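Local coordinates for uncharacterized NTF2-like protein (Cytophaga hutchinsonii ATCC 33406, PDB 3F40) that is of unknown function but belongs to the SnoaL-like branch of the NTF2 superfamily and pairs with a second copy of itself, at residues L75-N80 with I86-L91; I79-K84 with V104-R109; L13-A18 with P25-R30; L91-L94 with T100-H103. All blocks are in the same frame, centred on the assembly; numbering follows the deposited sequence. Where two conformers were deposited one is given.

Contact 1: L75-N80 with I86-L91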
loop_
_atom_site.group_PDB
_atom_site.type_symbol
_atom_site.label_atom_id
_atom_site.label_comp_id
_atom_site.label_asym_id
_atom_site.label_seq_id
_atom_site.Cartn_x
_atom_site.Cartn_y
_atom_site.Cartn_z
ATOM N N LEU A 75 -0.894 4.049 5.062
ATOM C CA LEU A 75 -0.431 5.335 4.573
ATOM C C LEU A 75 0.146 5.196 3.182
ATOM O O LEU A 75 0.891 4.267 2.898
ATOM C CB LEU A 75 0.666 5.932 5.470
ATOM C CG LEU A 75 0.298 6.139 6.947
ATOM C CD1 LEU A 75 1.485 6.785 7.718
ATOM C CD2 LEU A 75 -0.945 6.950 7.130
ATOM N N ILE A 76 -0.190 6.140 2.314
ATOM C CA ILE A 76 0.437 6.331 1.035
ATOM C C ILE A 76 1.348 7.532 1.223
ATOM O O ILE A 76 0.901 8.636 1.512
ATOM C CB ILE A 76 -0.597 6.625 -0.065
ATOM C CG1 ILE A 76 -1.613 5.489 -0.185
ATOM C CG2 ILE A 76 0.062 6.882 -1.410
ATOM C CD1 ILE A 76 -1.026 4.132 -0.526
ATOM N N TYR A 77 2.645 7.288 1.112
ATOM C CA TYR A 77 3.611 8.313 1.408
ATOM C C TYR A 77 4.877 8.202 0.577
ATOM O O TYR A 77 5.252 7.142 0.097
ATOM C CB TYR A 77 3.934 8.351 2.908
ATOM C CG TYR A 77 4.311 7.061 3.670
ATOM C CD1 TYR A 77 4.688 5.891 3.045
ATOM C CD2 TYR A 77 4.322 7.079 5.047
ATOM C CE1 TYR A 77 5.010 4.747 3.788
ATOM C CE2 TYR A 77 4.648 5.980 5.809
ATOM C CZ TYR A 77 4.992 4.804 5.178
ATOM O OH TYR A 77 5.328 3.687 5.940
ATOM N N ASP A 78 5.537 9.353 0.427
ATOM C CA ASP A 78 6.855 9.405 -0.191
ATOM C C ASP A 78 7.852 9.329 0.957
ATOM O O ASP A 78 7.720 10.057 1.968
ATOM C CB ASP A 78 7.053 10.671 -1.005
ATOM C CG ASP A 78 6.247 10.686 -2.274
ATOM O OD1 ASP A 78 5.795 9.635 -2.758
ATOM O OD2 ASP A 78 6.096 11.791 -2.823
ATOM N N ILE A 79 8.857 8.469 0.813
ATOM C CA ILE A 79 9.894 8.331 1.818
ATOM C C ILE A 79 11.224 8.781 1.221
ATOM O O ILE A 79 11.648 8.310 0.168
ATOM C CB ILE A 79 10.051 6.881 2.356
ATOM C CG1 ILE A 79 8.699 6.201 2.636
ATOM C CG2 ILE A 79 10.904 6.920 3.611
ATOM C CD1 ILE A 79 8.832 4.745 3.032
ATOM N N ASN A 80 11.824 9.758 1.868
ATOM C CA ASN A 80 13.166 10.212 1.506
ATOM C C ASN A 80 14.157 9.344 2.266
ATOM O O ASN A 80 14.280 9.420 3.480
ATOM C CB ASN A 80 13.339 11.699 1.809
ATOM C CG ASN A 80 14.651 12.222 1.303
ATOM O OD1 ASN A 80 15.654 11.545 1.392
ATOM N ND2 ASN A 80 14.648 13.428 0.758
ATOM N N ILE A 86 11.209 7.690 -2.597
ATOM C CA ILE A 86 10.537 6.474 -2.993
ATOM C C ILE A 86 9.087 6.543 -2.598
ATOM O O ILE A 86 8.780 6.866 -1.457
ATOM C CB ILE A 86 11.167 5.288 -2.248
ATOM C CG1 ILE A 86 12.661 5.201 -2.583
ATOM C CG2 ILE A 86 10.389 3.974 -2.511
ATOM C CD1 ILE A 86 12.975 4.465 -3.831
ATOM N N ALA A 87 8.200 6.244 -3.550
ATOM C CA ALA A 87 6.775 6.164 -3.265
ATOM C C ALA A 87 6.483 4.801 -2.674
ATOM O O ALA A 87 6.783 3.771 -3.266
ATOM C CB ALA A 87 5.918 6.389 -4.521
ATOM N N ALA A 88 5.822 4.817 -1.524
ATOM C CA ALA A 88 5.543 3.599 -0.769
ATOM C C ALA A 88 4.137 3.597 -0.193
ATOM O O ALA A 88 3.458 4.621 -0.118
ATOM C CB ALA A 88 6.545 3.467 0.411
ATOM N N SER A 89 3.737 2.409 0.224
ATOM C CA SER A 89 2.532 2.193 1.000
ATOM C C SER A 89 2.941 1.513 2.306
ATOM O O SER A 89 3.621 0.521 2.265
ATOM C CB SER A 89 1.553 1.312 0.219
ATOM O OG SER A 89 0.394 1.063 0.980
ATOM N N GLY A 90 2.508 2.045 3.436
ATOM C CA GLY A 90 2.872 1.507 4.742
ATOM C C GLY A 90 1.629 1.053 5.472
ATOM O O GLY A 90 0.685 1.819 5.664
ATOM N N LEU A 91 1.634 -0.212 5.892
ATOM C CA LEU A 91 0.519 -0.838 6.588
ATOM C C LEU A 91 0.896 -1.031 8.058
ATOM O O LEU A 91 1.801 -1.794 8.393
ATOM C CB LEU A 91 0.214 -2.180 5.947
ATOM C CG LEU A 91 -0.862 -3.021 6.596
ATOM C CD1 LEU A 91 -2.237 -2.363 6.497
ATOM C CD2 LEU A 91 -0.865 -4.417 5.949
#

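Contact 2: I79-K84 with V104-R109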
loop_
_atom_site.group_PDB
_atom_site.type_symbol
_atom_site.label_atom_id
_atom_site.label_comp_id
_atom_site.label_asym_id
_atom_site.label_seq_id
_atom_site.Cartn_x
_atom_site.Cartn_y
_atom_site.Cartn_z
ATOM N N ILE A 79 8.857 8.469 0.813
ATOM C CA ILE A 79 9.894 8.331 1.818
ATOM C C ILE A 79 11.224 8.781 1.221
ATOM O O ILE A 79 11.648 8.310 0.168
ATOM C CB ILE A 79 10.051 6.881 2.356
ATOM C CG1 ILE A 79 8.699 6.201 2.636
ATOM C CG2 ILE A 79 10.904 6.920 3.611
ATOM C CD1 ILE A 79 8.832 4.745 3.032
ATOM N N ASN A 80 11.824 9.758 1.868
ATOM C CA ASN A 80 13.166 10.212 1.506
ATOM C C ASN A 80 14.157 9.344 2.266
ATOM O O ASN A 80 14.280 9.420 3.480
ATOM C CB ASN A 80 13.339 11.699 1.809
ATOM C CG ASN A 80 14.651 12.222 1.303
ATOM O OD1 ASN A 80 15.654 11.545 1.392
ATOM N ND2 ASN A 80 14.648 13.428 0.758
HETATM N N MSE A 81 14.786 8.447 1.517
HETATM C CA MSE A 81 15.735 7.511 2.060
HETATM C C MSE A 81 17.099 7.885 1.500
HETATM O O MSE A 81 17.438 7.569 0.351
HETATM C CB MSE A 81 15.327 6.093 1.675
HETATM C CG MSE A 81 13.907 5.723 2.165
HETATM SE SE MSE A 81 13.274 3.983 1.550
HETATM C CE MSE A 81 14.561 2.891 2.416
ATOM N N ASN A 82 17.831 8.615 2.329
ATOM C CA ASN A 82 19.198 9.029 2.029
ATOM C C ASN A 82 19.299 9.717 0.683
ATOM O O ASN A 82 20.223 9.499 -0.096
ATOM C CB ASN A 82 20.105 7.815 2.142
ATOM C CG ASN A 82 20.226 7.326 3.575
ATOM O OD1 ASN A 82 19.796 6.207 3.908
ATOM N ND2 ASN A 82 20.773 8.178 4.449
ATOM N N GLY A 83 18.318 10.560 0.435
ATOM C CA GLY A 83 18.323 11.466 -0.691
ATOM C C GLY A 83 17.525 10.962 -1.843
ATOM O O GLY A 83 17.247 11.690 -2.802
ATOM N N LYS A 84 17.174 9.681 -1.775
ATOM C CA LYS A 84 16.325 9.078 -2.797
ATOM C C LYS A 84 14.893 9.149 -2.294
ATOM O O LYS A 84 14.616 8.817 -1.142
ATOM C CB LYS A 84 16.718 7.628 -3.083
ATOM C CG LYS A 84 18.076 7.460 -3.785
ATOM C CD LYS A 84 18.026 7.971 -5.207
ATOM N N VAL A 104 5.909 -2.394 4.943
ATOM C CA VAL A 104 6.029 -1.313 3.956
ATOM C C VAL A 104 6.314 -1.912 2.580
ATOM O O VAL A 104 7.069 -2.860 2.438
ATOM C CB VAL A 104 7.076 -0.233 4.411
ATOM C CG1 VAL A 104 8.469 -0.768 4.443
ATOM C CG2 VAL A 104 6.965 1.005 3.544
ATOM N N TYR A 105 5.649 -1.338 1.600
ATOM C CA TYR A 105 5.632 -1.825 0.221
ATOM C C TYR A 105 6.211 -0.784 -0.715
ATOM O O TYR A 105 5.683 0.308 -0.801
ATOM C CB TYR A 105 4.206 -2.133 -0.236
ATOM C CG TYR A 105 3.448 -3.126 0.575
ATOM C CD1 TYR A 105 2.814 -2.751 1.738
ATOM C CD2 TYR A 105 3.333 -4.436 0.154
ATOM C CE1 TYR A 105 2.091 -3.671 2.475
ATOM C CE2 TYR A 105 2.604 -5.343 0.859
ATOM C CZ TYR A 105 1.993 -4.958 2.045
ATOM O OH TYR A 105 1.227 -5.857 2.747
ATOM N N PHE A 106 7.244 -1.160 -1.445
ATOM C CA PHE A 106 7.846 -0.316 -2.450
ATOM C C PHE A 106 8.877 -1.075 -3.252
ATOM O O PHE A 106 9.307 -2.152 -2.849
ATOM C CB PHE A 106 8.479 0.968 -1.865
ATOM C CG PHE A 106 9.625 0.754 -0.895
ATOM C CD1 PHE A 106 9.379 0.676 0.451
ATOM C CD2 PHE A 106 10.947 0.755 -1.339
ATOM C CE1 PHE A 106 10.407 0.537 1.351
ATOM C CE2 PHE A 106 11.967 0.590 -0.424
ATOM C CZ PHE A 106 11.690 0.500 0.912
ATOM N N ASP A 107 9.253 -0.487 -4.381
ATOM C CA ASP A 107 10.310 -1.035 -5.234
ATOM C C ASP A 107 11.652 -0.456 -4.764
ATOM O O ASP A 107 11.892 0.747 -4.904
ATOM C CB ASP A 107 10.044 -0.661 -6.689
ATOM C CG ASP A 107 11.165 -1.048 -7.627
ATOM O OD1 ASP A 107 12.126 -1.719 -7.211
ATOM O OD2 ASP A 107 11.038 -0.632 -8.818
ATOM N N PRO A 108 12.523 -1.264 -4.142
ATOM C CA PRO A 108 13.744 -0.699 -3.596
ATOM C C PRO A 108 14.888 -0.585 -4.584
ATOM O O PRO A 108 15.959 -0.098 -4.219
ATOM C CB PRO A 108 14.125 -1.738 -2.549
ATOM C CG PRO A 108 13.723 -3.048 -3.239
ATOM C CD PRO A 108 12.416 -2.704 -3.915
ATOM N N ARG A 109 14.678 -0.966 -5.838
ATOM C CA ARG A 109 15.806 -1.013 -6.781
ATOM C C ARG A 109 16.569 0.319 -6.931
ATOM O O ARG A 109 17.800 0.307 -7.029
ATOM C CB ARG A 109 15.380 -1.581 -8.135
ATOM C CG ARG A 109 15.047 -3.046 -8.106
ATOM C CD ARG A 109 14.518 -3.536 -9.431
ATOM N NE ARG A 109 13.272 -2.851 -9.750
ATOM C CZ ARG A 109 12.694 -2.816 -10.952
ATOM N NH1 ARG A 109 13.251 -3.420 -11.972
ATOM N NH2 ARG A 109 11.576 -2.128 -11.115
#

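Contact 3: L13-A18 with P25-R30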
loop_
_atom_site.group_PDB
_atom_site.type_symbol
_atom_site.label_atom_id
_atom_site.label_comp_id
_atom_site.label_asym_id
_atom_site.label_seq_id
_atom_site.Cartn_x
_atom_site.Cartn_y
_atom_site.Cartn_z
ATOM N N LEU A 13 -0.133 9.104 13.066
ATOM C CA LEU A 13 0.372 10.406 12.619
ATOM C C LEU A 13 1.410 10.971 13.580
ATOM O O LEU A 13 2.337 11.664 13.147
ATOM C CB LEU A 13 -0.781 11.366 12.378
ATOM C CG LEU A 13 -1.614 10.955 11.176
ATOM C CD1 LEU A 13 -2.723 11.998 10.910
ATOM C CD2 LEU A 13 -0.783 10.733 9.898
ATOM N N GLU A 14 1.224 10.721 14.861
ATOM C CA GLU A 14 2.220 11.149 15.850
ATOM C C GLU A 14 3.532 10.424 15.635
ATOM O O GLU A 14 4.600 11.007 15.774
ATOM C CB GLU A 14 1.749 10.889 17.257
ATOM C CG GLU A 14 0.625 11.768 17.671
ATOM C CD GLU A 14 0.105 11.446 19.023
ATOM O OE1 GLU A 14 0.618 10.430 19.647
ATOM O OE2 GLU A 14 -0.839 12.200 19.396
ATOM N N PHE A 15 3.466 9.145 15.312
ATOM C CA PHE A 15 4.698 8.368 15.032
ATOM C C PHE A 15 5.434 8.951 13.845
ATOM O O PHE A 15 6.650 9.165 13.894
ATOM C CB PHE A 15 4.331 6.880 14.799
ATOM C CG PHE A 15 5.504 6.000 14.473
ATOM C CD1 PHE A 15 6.439 5.692 15.455
ATOM C CD2 PHE A 15 5.668 5.442 13.221
ATOM C CE1 PHE A 15 7.525 4.896 15.167
ATOM C CE2 PHE A 15 6.747 4.636 12.954
ATOM C CZ PHE A 15 7.667 4.363 13.932
ATOM N N ILE A 16 4.701 9.235 12.772
ATOM C CA ILE A 16 5.313 9.808 11.591
ATOM C C ILE A 16 5.884 11.192 11.917
ATOM O O ILE A 16 6.997 11.503 11.486
ATOM C CB ILE A 16 4.347 9.910 10.412
ATOM C CG1 ILE A 16 3.878 8.522 10.009
ATOM C CG2 ILE A 16 4.980 10.633 9.244
ATOM C CD1 ILE A 16 4.982 7.569 9.553
ATOM N N HIS A 17 5.156 11.995 12.699
ATOM C CA HIS A 17 5.666 13.333 13.076
ATOM C C HIS A 17 6.940 13.236 13.898
ATOM O O HIS A 17 7.868 14.032 13.708
ATOM C CB HIS A 17 4.615 14.107 13.852
ATOM C CG HIS A 17 5.056 15.477 14.207
ATOM N ND1 HIS A 17 5.261 16.443 13.254
ATOM C CD2 HIS A 17 5.355 16.032 15.400
ATOM C CE1 HIS A 17 5.654 17.557 13.858
ATOM N NE2 HIS A 17 5.742 17.327 15.149
ATOM N N ALA A 18 6.959 12.282 14.813
ATOM C CA ALA A 18 8.153 12.055 15.612
ATOM C C ALA A 18 9.340 11.696 14.708
ATOM O O ALA A 18 10.442 12.232 14.851
ATOM C CB ALA A 18 7.905 11.002 16.691
ATOM N N PRO A 25 13.068 9.174 20.574
ATOM C CA PRO A 25 12.432 8.648 21.767
ATOM C C PRO A 25 10.887 8.751 21.760
ATOM O O PRO A 25 10.206 7.819 22.220
ATOM C CB PRO A 25 13.055 9.509 22.898
ATOM C CG PRO A 25 14.370 9.841 22.390
ATOM C CD PRO A 25 14.141 10.126 20.908
ATOM N N ALA A 26 10.374 9.826 21.173
ATOM C CA ALA A 26 8.902 9.991 21.056
ATOM C C ALA A 26 8.349 8.913 20.126
ATOM O O ALA A 26 7.279 8.337 20.371
ATOM C CB ALA A 26 8.511 11.359 20.542
ATOM N N ALA A 27 9.051 8.684 19.032
ATOM C CA ALA A 27 8.578 7.702 18.039
ATOM C C ALA A 27 8.508 6.317 18.721
ATOM O O ALA A 27 7.536 5.535 18.566
ATOM C CB ALA A 27 9.467 7.732 16.785
ATOM N N LYS A 28 9.555 5.966 19.474
ATOM C CA LYS A 28 9.597 4.616 20.076
ATOM C C LYS A 28 8.437 4.398 21.022
ATOM O O LYS A 28 7.953 3.278 21.192
ATOM C CB LYS A 28 10.919 4.311 20.810
ATOM C CG LYS A 28 10.999 2.874 21.350
ATOM C CD LYS A 28 12.346 2.580 22.018
ATOM C CE LYS A 28 12.464 1.118 22.426
ATOM N NZ LYS A 28 11.657 0.789 23.623
ATOM N N LYS A 29 7.990 5.483 21.633
ATOM C CA LYS A 29 6.893 5.380 22.611
ATOM C C LYS A 29 5.597 4.837 22.009
ATOM O O LYS A 29 4.749 4.324 22.739
ATOM C CB LYS A 29 6.604 6.736 23.310
ATOM C CG LYS A 29 7.605 7.072 24.397
ATOM C CD LYS A 29 7.281 8.435 25.005
ATOM N N ARG A 30 5.446 5.027 20.709
ATOM C CA ARG A 30 4.201 4.680 19.989
ATOM C C ARG A 30 4.235 3.178 19.592
ATOM O O ARG A 30 3.225 2.650 19.142
ATOM C CB ARG A 30 3.952 5.572 18.748
ATOM C CG ARG A 30 3.219 6.930 18.983
ATOM C CD ARG A 30 4.061 7.952 19.576
ATOM N NE ARG A 30 3.296 9.144 19.933
ATOM C CZ ARG A 30 3.823 10.105 20.668
ATOM N NH1 ARG A 30 5.064 9.986 21.098
ATOM N NH2 ARG A 30 3.108 11.170 20.997
#

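Contact 4: L91-L94 with T100-H103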
loop_
_atom_site.group_PDB
_atom_site.type_symbol
_atom_site.label_atom_id
_atom_site.label_comp_id
_atom_site.label_asym_id
_atom_site.label_seq_id
_atom_site.Cartn_x
_atom_site.Cartn_y
_atom_site.Cartn_z
ATOM N N LEU A 91 1.634 -0.212 5.892
ATOM C CA LEU A 91 0.519 -0.838 6.588
ATOM C C LEU A 91 0.896 -1.031 8.058
ATOM O O LEU A 91 1.801 -1.794 8.393
ATOM C CB LEU A 91 0.214 -2.180 5.947
ATOM C CG LEU A 91 -0.862 -3.021 6.596
ATOM C CD1 LEU A 91 -2.237 -2.363 6.497
ATOM C CD2 LEU A 91 -0.865 -4.417 5.949
ATOM N N TYR A 92 0.223 -0.277 8.924
ATOM C CA TYR A 92 0.455 -0.269 10.357
ATOM C C TYR A 92 -0.680 -1.006 11.059
ATOM O O TYR A 92 -1.862 -0.692 10.823
ATOM C CB TYR A 92 0.521 1.186 10.879
ATOM C CG TYR A 92 1.611 2.014 10.285
ATOM C CD1 TYR A 92 1.490 2.564 9.022
ATOM C CD2 TYR A 92 2.756 2.274 10.982
ATOM C CE1 TYR A 92 2.532 3.275 8.449
ATOM C CE2 TYR A 92 3.812 2.984 10.406
ATOM C CZ TYR A 92 3.697 3.467 9.129
ATOM O OH TYR A 92 4.731 4.147 8.536
ATOM N N HIS A 93 -0.315 -1.939 11.939
ATOM C CA HIS A 93 -1.309 -2.640 12.753
ATOM C C HIS A 93 -1.190 -2.133 14.191
ATOM O O HIS A 93 -0.073 -1.981 14.692
ATOM C CB HIS A 93 -1.075 -4.151 12.721
ATOM C CG HIS A 93 -2.165 -4.936 13.363
ATOM N ND1 HIS A 93 -3.370 -5.164 12.740
ATOM C CD2 HIS A 93 -2.226 -5.557 14.569
ATOM C CE1 HIS A 93 -4.134 -5.891 13.542
ATOM N NE2 HIS A 93 -3.475 -6.109 14.668
ATOM N N LEU A 94 -2.330 -1.901 14.807
ATOM C CA LEU A 94 -2.386 -1.381 16.189
ATOM C C LEU A 94 -3.213 -2.277 17.053
ATOM O O LEU A 94 -4.280 -2.792 16.657
ATOM C CB LEU A 94 -2.980 0.022 16.193
ATOM C CG LEU A 94 -2.115 1.019 15.369
ATOM C CD1 LEU A 94 -2.687 1.199 13.975
ATOM C CD2 LEU A 94 -1.942 2.381 16.060
ATOM N N THR A 100 1.897 -2.407 16.601
ATOM C CA THR A 100 2.514 -3.713 16.794
ATOM C C THR A 100 3.278 -4.207 15.559
ATOM O O THR A 100 4.127 -5.069 15.674
ATOM C CB THR A 100 1.487 -4.775 17.216
ATOM O OG1 THR A 100 0.534 -4.911 16.188
ATOM C CG2 THR A 100 0.794 -4.398 18.557
ATOM N N SER A 101 2.983 -3.642 14.394
ATOM C CA SER A 101 3.703 -4.003 13.183
ATOM C C SER A 101 3.595 -2.948 12.124
ATOM O O SER A 101 2.625 -2.229 12.045
ATOM C CB SER A 101 3.182 -5.323 12.607
ATOM O OG SER A 101 1.853 -5.258 12.175
ATOM N N LEU A 102 4.602 -2.986 11.262
ATOM C CA LEU A 102 4.635 -2.212 10.010
ATOM C C LEU A 102 5.090 -3.147 8.898
ATOM O O LEU A 102 6.087 -3.845 9.049
ATOM C CB LEU A 102 5.605 -1.041 10.128
ATOM C CG LEU A 102 5.907 -0.271 8.839
ATOM C CD1 LEU A 102 4.646 0.289 8.152
ATOM C CD2 LEU A 102 6.873 0.866 9.126
ATOM N N HIS A 103 4.325 -3.161 7.815
ATOM C CA HIS A 103 4.719 -3.759 6.572
ATOM C C HIS A 103 4.743 -2.655 5.529
ATOM O O HIS A 103 3.709 -2.023 5.321
ATOM C CB HIS A 103 3.692 -4.798 6.137
ATOM C CG HIS A 103 3.689 -6.022 6.967
ATOM N ND1 HIS A 103 3.167 -6.048 8.244
ATOM C CD2 HIS A 103 4.128 -7.275 6.707
ATOM C CE1 HIS A 103 3.305 -7.273 8.742
ATOM N NE2 HIS A 103 3.891 -8.033 7.826
HETATM O O HOH W 1 1.455 -4.329 9.630
#

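Contact 1: L75-N80 with I86-L91
The ring of Tyr77 leans obliquely over the neighbouring strand at Ala88, Ser89 and Gly90, CE1 standing 3.7 Å from Gly90 N and 3.9 Å from Ala88 CB. One face of the same ring carries Leu75 CB, displaced toward the rim. The phenol oxygen OH ends 3.5 Å from Gly90 CA and finds its polar partner in the hydroxyl of Tyr92, farther along strand 84-95. A beta carbon built on Gly90 would fall 2.1 Å from Tyr77 OH, so the absence of a side chain there gives the phenol its room. With chi1 at 50°, Tyr77 CG sits between the backbone N and the carbonyl carbon, which turns the ring across to the partner strand. On the sheet face that bears Tyr77, Ile79 CD1 touches Ala88 CB at 3.7 Å, and the Ala88 methyl fits between isoleucine and tyrosine. The reverse face of the sheet bears Ile76, Asp78, Ala87 and Ser89. Here Ile76 CD1 lies 3.7 Å from Ser89 OG, whose hydrogen bond runs to Ser89 OG of the second subunit. Tyr105 of that subunit packs on Ile76, Ala87 and Ser89. The backbones are joined by paired bonds at Leu75-Gly90, Tyr77-Ala88 and Ile79-Ile86; the straightest, Ile79 N to Ile86 O, measures 2.8 Å at 174°. Ile76-Ser89 and Asp78-Ala87 are the non-hydrogen-bonded pairs between them. This is an antiparallel beta hairpin within the curved sheet of an NTF2-like fold, its Tyr77 face turned to the N-terminal helix and its Ser89 face to the dimer partner.

Contact 2: I79-K84 with V104-R109
A Met-aromatic contact between Met81, present as selenomethionine at the tip of a beta hairpin, and Phe106, next to Tyr105 in the chain, joins parts of the sheet that are not adjacent. The two side chains approach from opposite directions. Met81 SE lies 3.9 Å from Phe106 CZ and 4.5 Å from the ring centroid, 37° off the ring normal, an oblique approach. The bend at chi3 (64°) folds the terminal methyl back, bringing CE to 4.0 Å from the same CZ. A second, looser touch, Ile79 CD1 to Val104 CG2 at 4.2 Å, spans the intervening strand 84-95, where Ala88 packs against both residues. Val104 CG2 also lies at the edge of the Phe106 ring, in its plane. Strand 72-81 runs into a type I' turn from Met81 to Lys84, and Asn80 OD1 accepts from Gly83 N at 3.0 Å in an Asx motif. In the other segment, Asp107 OD1 takes both the backbone N and the NE of Arg109, while OD2 takes NH2 at 2.8 Å; the guanidinium thus grips the carboxylate side-on. Asp107 and Arg109 both pack on Pro108 of the second subunit. Between the segments themselves the contact is apolar, consistent with dispersion between a polarisable chalcogen (selenium here, sulfur in methionine), a ring and branched methyls, while the side-chain hydrogen bonds of Asn80 and Asp107 stay within their own segments.

Contact 3: L13-A18 with P25-R30
Arg30 reaches back to Glu14 and closes a salt bridge in which a single carboxylate oxygen takes two donors: Glu14 OE1 lies 2.9 Å from Arg30 NH2 and 3.0 Å from Arg30 NE. The guanidinium meets that oxygen in its own plane, side-on, yet the two flat groups stand 81° apart, so NH2 arrives from well above the carboxylate plane and both nitrogens come from the same face. Arg30 NE also rests 3.5 Å from Glu14 CB, which brings the guanidinium close against helix 8-20. Beside this pair, Phe15 presents the edge of its ring to the carbonyl of Ala27, with CD1 3.3 Å from Ala27 O. Its CE1 touches Ala27 CB at 3.8 Å, and Ala18 CB meets Ala27 CB at 3.6 Å, the small methyls letting the helices come close. The second shell fixes these groups. A bend at chi2 (76°) curls the Arg30 chain back over helix 24-29, where NH1 donates to Ala26 O at 2.9 Å. Replacing Arg30 with an alanine would probably leave Glu14 without its charged mate and free its carboxylate to turn, while Ala26 O would lose the NH1 bond. Farther out, Met51 of helix 47-57 packs on Phe15 and Ala27, and the backbone of Arg30 bonds to Ile99. The short helical segments run nearly antiparallel, at 157°, with their axes 8.2 Å apart. The chemistry implies an apolar seam of alanines and phenylalanine with a partly exposed ion pair along one side, where the guanidinium spans both helices.

Contact 4: L91-L94 with T100-H103
Leu91 and His103 exchange backbone bonds, Leu91 N donating to His103 O at 2.8 Å and 169°. The reciprocal carbonyl, Leu91 O, takes His103 N and also a proton from a bound water. That water lies 2.7 Å from Ser101 OG and 2.8 Å from His103 ND1, in the plane of the imidazole at its edge, so one molecule links two side chains with the opposite backbone. Next along, His93 N gives to Ser101 O at 3.0 Å. His93 O takes Thr100 N at 2.8 Å and, only weakly, Ser101 N. Both ring nitrogens of His93 find carboxylates: ND1 bonds Asp72 on strand 72-81 and NE2 bonds Glu95, two residues on in the same strand, while its CD2 edge lies 3.3 Å from Thr100 OG1, in the ring plane. On the reverse face of the sheet, Leu102 CD1 sits over the centre of the Tyr92 ring, 3.5 Å from its centroid and 14° off the normal, a CH-pi contact. Leu102 CG stands anti to its own N (chi1 171°), which carries the methyl alongside the phenol, whose OH is bonded to Tyr77. A phenylalanine in place of Tyr92 would probably leave the Tyr77 hydroxyl without this mate in a buried setting. Ile16 of the N-terminal helix also packs on this ring. Thr100 and Ser101 together oppose His93, a classic beta bulge in the antiparallel hairpin formed by the last two strands of this NTF2-like sheet.

Overall arrangement
From the N terminus, contact 3 closes first, folding helix 24-29 back on helix 8-20 before the sheet contacts begin. Contact 1 then closes the hairpin of strands 72-81 and 84-95, and contact 4 follows where it ends, sharing Leu91 and carrying strand 84-95 into the hairpin with 98-105. Contact 2 opens at Ile79 and Asn80, shared with contact 1, before contact 1 has closed, so their spans interleave; it reaches past the intervening strand to residues 104-109, and the whole of contact 4 falls within its loop. Ile16, on the first helix of contact 3, packs on Leu75, Tyr77 and Tyr92, tying the helices to the sheet of contacts 1 and 4.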